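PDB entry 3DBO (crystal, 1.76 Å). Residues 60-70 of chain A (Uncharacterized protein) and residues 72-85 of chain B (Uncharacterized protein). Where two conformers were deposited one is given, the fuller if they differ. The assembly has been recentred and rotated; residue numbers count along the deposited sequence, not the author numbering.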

# COMPACT_ATOMS: atom_id res chain seq x y z
N GLU A 60 15.88 -5.71 5.55
CA GLU A 60 15.31 -5.08 6.74
C GLU A 60 13.78 -5.21 6.75
O GLU A 60 13.21 -5.79 7.68
CB GLU A 60 15.71 -3.60 6.81
CG GLU A 60 17.10 -3.34 7.37
CD GLU A 60 17.44 -1.86 7.43
OE1 GLU A 60 17.18 -1.14 6.44
OE2 GLU A 60 17.97 -1.41 8.46
N PHE A 61 13.12 -4.70 5.71
CA PHE A 61 11.66 -4.81 5.60
C PHE A 61 11.19 -6.24 5.79
O PHE A 61 10.35 -6.51 6.65
CB PHE A 61 11.14 -4.25 4.26
CG PHE A 61 9.78 -4.78 3.87
CD1 PHE A 61 8.65 -4.51 4.65
CD2 PHE A 61 9.62 -5.56 2.72
CE1 PHE A 61 7.39 -5.00 4.30
CE2 PHE A 61 8.36 -6.06 2.36
CZ PHE A 61 7.24 -5.78 3.15
N LEU A 62 11.73 -7.15 4.97
CA LEU A 62 11.33 -8.56 5.00
C LEU A 62 11.60 -9.21 6.36
O LEU A 62 10.91 -10.16 6.73
CB LEU A 62 11.99 -9.35 3.87
CG LEU A 62 11.47 -9.13 2.45
CD1 LEU A 62 12.35 -9.84 1.45
CD2 LEU A 62 10.02 -9.57 2.29
N SER A 63 12.58 -8.69 7.09
CA SER A 63 12.82 -9.12 8.47
C SER A 63 11.74 -8.61 9.43
O SER A 63 11.29 -9.36 10.30
CB SER A 63 14.21 -8.70 8.96
OG SER A 63 15.21 -9.50 8.37
N ARG A 64 11.32 -7.35 9.26
CA ARG A 64 10.28 -6.76 10.10
C ARG A 64 8.91 -7.37 9.81
O ARG A 64 8.06 -7.47 10.70
CB ARG A 64 10.20 -5.23 9.92
CG ARG A 64 11.54 -4.50 9.78
CD ARG A 64 12.46 -4.68 10.99
NE ARG A 64 13.87 -4.63 10.59
CZ ARG A 64 14.59 -3.52 10.56
NH1 ARG A 64 14.05 -2.36 10.90
NH2 ARG A 64 15.87 -3.57 10.19
N LEU A 65 8.70 -7.78 8.56
CA LEU A 65 7.40 -8.28 8.11
C LEU A 65 7.20 -9.77 8.37
O LEU A 65 6.07 -10.20 8.64
CB LEU A 65 7.19 -7.99 6.61
CG LEU A 65 5.87 -8.51 6.01
CD1 LEU A 65 4.70 -7.62 6.39
CD2 LEU A 65 5.96 -8.68 4.50
N ARG A 66 8.26 -10.56 8.27
CA ARG A 66 8.09 -12.02 8.40
C ARG A 66 7.73 -12.41 9.82
O ARG A 66 8.44 -12.08 10.77
CB ARG A 66 9.29 -12.80 7.84
CG ARG A 66 9.38 -12.69 6.32
CD ARG A 66 9.63 -14.01 5.63
NE ARG A 66 9.09 -13.99 4.27
CZ ARG A 66 8.28 -13.04 3.80
NH1 ARG A 66 7.93 -12.03 4.58
NH2 ARG A 66 7.83 -13.10 2.56
N GLY A 67 6.60 -13.09 9.94
CA GLY A 67 5.99 -13.37 11.24
C GLY A 67 5.05 -12.27 11.73
O GLY A 67 4.44 -12.41 12.80
N ALA A 68 4.94 -11.18 10.97
CA ALA A 68 4.10 -10.04 11.36
C ALA A 68 3.02 -9.68 10.32
O ALA A 68 2.41 -8.63 10.42
CB ALA A 68 4.98 -8.82 11.67
N GLN A 69 2.79 -10.55 9.34
CA GLN A 69 1.72 -10.32 8.36
C GLN A 69 0.35 -10.35 9.01
O GLN A 69 0.09 -11.14 9.92
CB GLN A 69 1.79 -11.33 7.20
CG GLN A 69 2.79 -10.96 6.11
CD GLN A 69 2.40 -11.49 4.73
OE1 GLN A 69 2.00 -12.65 4.59
NE2 GLN A 69 2.51 -10.64 3.72
N ALA A 70 -0.53 -9.47 8.57
CA ALA A 70 -1.90 -9.45 9.07
C ALA A 70 -2.61 -10.72 8.61
O ALA A 70 -2.21 -11.33 7.61
CB ALA A 70 -2.62 -8.21 8.57
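Chain B, residues 72-85: AQRLATLESVADME

Where backbones come close, side-chain rotamers decide which atoms meet, and the contact between these two chains is a worked example. Chain A ends a helix at L65(A) and passes through a type II turn, L65(A) to A68(A), into an extended segment; G67(A), with phi/psi of 88/-3, takes the turn position where a CB would jam against the preceding carbonyl. Chain B arrives as a helix, continues through a type I turn from E79(B) to A82(B), and is extended at M84(B). The two run in opposite directions: CA of R64(A) lies 5.4 Å from CA of S80(B), CA of A68(A) 5.0 Å from CA of T77(B), and CA of A70(A) 5.0 Å from CA of R74(B).

Several of the closest contacts involve small side chains, whereas R74(B) points its CA-to-CB bond away from chain A. CB of A68(A) rests 4.2 Å from CB of A76(B), and CB of S80(B) packs 3.6 Å from O of R64(A). S80(B) adopts the p rotamer (80°), which turns its OG back to O of T77(B), a 2.7 Å hydrogen bond within chain B. T77(B), at chi1 -46° (m), places OG1 2.7 Å from O of A68(A); OG1 of T77(B) is also 3.0 Å from O of Q73(B), and both acceptors are within reach of its single proton. The CA-to-CB bond of Q73(B) points sideways, but with chi1 t and chi2 p its end comes nearer to chain A, with NE2 2.8 Å from O of Q69(A).

Longer side chains meet at the other end. R64(A), m at chi1 and chi2, curls so that NH1 makes a long salt bridge with OD2 of D83(B) (3.7 Å), while NH2 pairs with OE2 of E60(A) at 3.5 Å. M84(B) extends t, t before chi3 turns to m, carrying its CE to 3.6 Å from CD1 of F61(A), itself t at chi1, in an apolar contact.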

# COMPACT_ATOMS: atom_id res chain seq x y z
N ALA B 72 -3.81 -9.09 18.21
CA ALA B 72 -2.36 -9.17 18.42
C ALA B 72 -1.59 -9.28 17.11
O ALA B 72 -0.53 -8.66 16.96
CB ALA B 72 -2.03 -10.35 19.32
N GLN B 73 -2.09 -10.09 16.18
CA GLN B 73 -1.43 -10.23 14.87
C GLN B 73 -1.40 -8.88 14.13
O GLN B 73 -0.38 -8.48 13.56
CB GLN B 73 -2.10 -11.31 14.02
CG GLN B 73 -1.27 -11.71 12.80
CD GLN B 73 0.19 -11.93 13.13
OE1 GLN B 73 0.54 -12.85 13.88
NE2 GLN B 73 1.06 -11.07 12.59
N ARG B 74 -2.54 -8.22 14.10
CA ARG B 74 -2.69 -6.97 13.34
C ARG B 74 -1.87 -5.87 14.00
O ARG B 74 -1.32 -5.00 13.33
CB ARG B 74 -4.15 -6.59 13.23
CG ARG B 74 -4.93 -7.48 12.23
CD ARG B 74 -6.34 -7.02 12.07
NE ARG B 74 -7.13 -7.96 11.27
CZ ARG B 74 -8.43 -7.82 11.02
NH1 ARG B 74 -9.09 -6.78 11.50
NH2 ARG B 74 -9.06 -8.74 10.29
N LEU B 75 -1.78 -5.93 15.32
CA LEU B 75 -0.96 -4.97 16.05
C LEU B 75 0.53 -5.14 15.68
O LEU B 75 1.22 -4.14 15.43
CB LEU B 75 -1.22 -5.05 17.56
CG LEU B 75 -0.49 -3.97 18.37
CD1 LEU B 75 -0.84 -2.53 17.93
CD2 LEU B 75 -0.75 -4.18 19.86
N ALA B 76 1.01 -6.38 15.61
CA ALA B 76 2.35 -6.65 15.04
C ALA B 76 2.53 -6.09 13.61
O ALA B 76 3.58 -5.55 13.26
CB ALA B 76 2.66 -8.17 15.06
N THR B 77 1.51 -6.22 12.77
CA THR B 77 1.58 -5.68 11.40
C THR B 77 1.76 -4.15 11.45
O THR B 77 2.61 -3.57 10.76
CB THR B 77 0.33 -6.06 10.59
OG1 THR B 77 0.04 -7.46 10.78
CG2 THR B 77 0.54 -5.78 9.10
N LEU B 78 0.94 -3.49 12.27
CA LEU B 78 1.03 -2.03 12.44
C LEU B 78 2.42 -1.61 12.93
O LEU B 78 3.01 -0.64 12.43
CB LEU B 78 -0.06 -1.50 13.40
CG LEU B 78 -0.03 0.00 13.71
CD1 LEU B 78 -0.23 0.82 12.42
CD2 LEU B 78 -1.05 0.39 14.77
N GLU B 79 2.95 -2.37 13.89
CA GLU B 79 4.25 -2.07 14.45
C GLU B 79 5.37 -2.25 13.42
O GLU B 79 6.39 -1.58 13.53
CB GLU B 79 4.51 -2.93 15.71
CG GLU B 79 3.73 -2.42 16.94
CD GLU B 79 3.50 -3.49 18.02
OE1 GLU B 79 3.60 -4.70 17.71
OE2 GLU B 79 3.19 -3.11 19.18
N SER B 80 5.18 -3.13 12.44
CA SER B 80 6.22 -3.39 11.42
C SER B 80 6.57 -2.15 10.58
O SER B 80 7.63 -2.10 9.96
CB SER B 80 5.87 -4.60 10.53
OG SER B 80 4.95 -4.27 9.50
N VAL B 81 5.68 -1.16 10.57
CA VAL B 81 6.00 0.08 9.85
C VAL B 81 6.57 1.19 10.71
O VAL B 81 6.79 2.30 10.21
CB VAL B 81 4.82 0.59 9.02
CG1 VAL B 81 4.44 -0.47 8.01
CG2 VAL B 81 3.63 0.92 9.88
N ALA B 82 6.85 0.90 11.98
CA ALA B 82 7.23 1.97 12.92
C ALA B 82 8.51 2.70 12.54
O ALA B 82 8.61 3.91 12.76
CB ALA B 82 7.29 1.44 14.37
N ASP B 83 9.47 1.99 11.95
CA ASP B 83 10.76 2.55 11.58
C ASP B 83 10.79 2.99 10.11
O ASP B 83 11.75 3.64 9.68
CB ASP B 83 11.89 1.52 11.78
CG ASP B 83 11.96 0.98 13.19
OD1 ASP B 83 11.29 1.53 14.10
OD2 ASP B 83 12.71 -0.00 13.39
N MET B 84 9.76 2.59 9.36
CA MET B 84 9.73 2.74 7.90
C MET B 84 9.20 4.12 7.52
O MET B 84 8.26 4.62 8.13
CB MET B 84 8.85 1.63 7.31
CG MET B 84 8.71 1.63 5.78
SD MET B 84 7.54 0.43 5.09
CE MET B 84 8.21 -1.12 5.73
N GLU B 85 9.82 4.75 6.51
CA GLU B 85 9.32 5.99 5.93
C GLU B 85 7.84 5.80 5.57
O GLU B 85 7.47 4.84 4.86
CB GLU B 85 10.13 6.35 4.67
CG GLU B 85 9.70 7.62 3.95
CD GLU B 85 9.91 8.88 4.78
OE1 GLU B 85 11.02 9.03 5.36
OE2 GLU B 85 8.98 9.71 4.84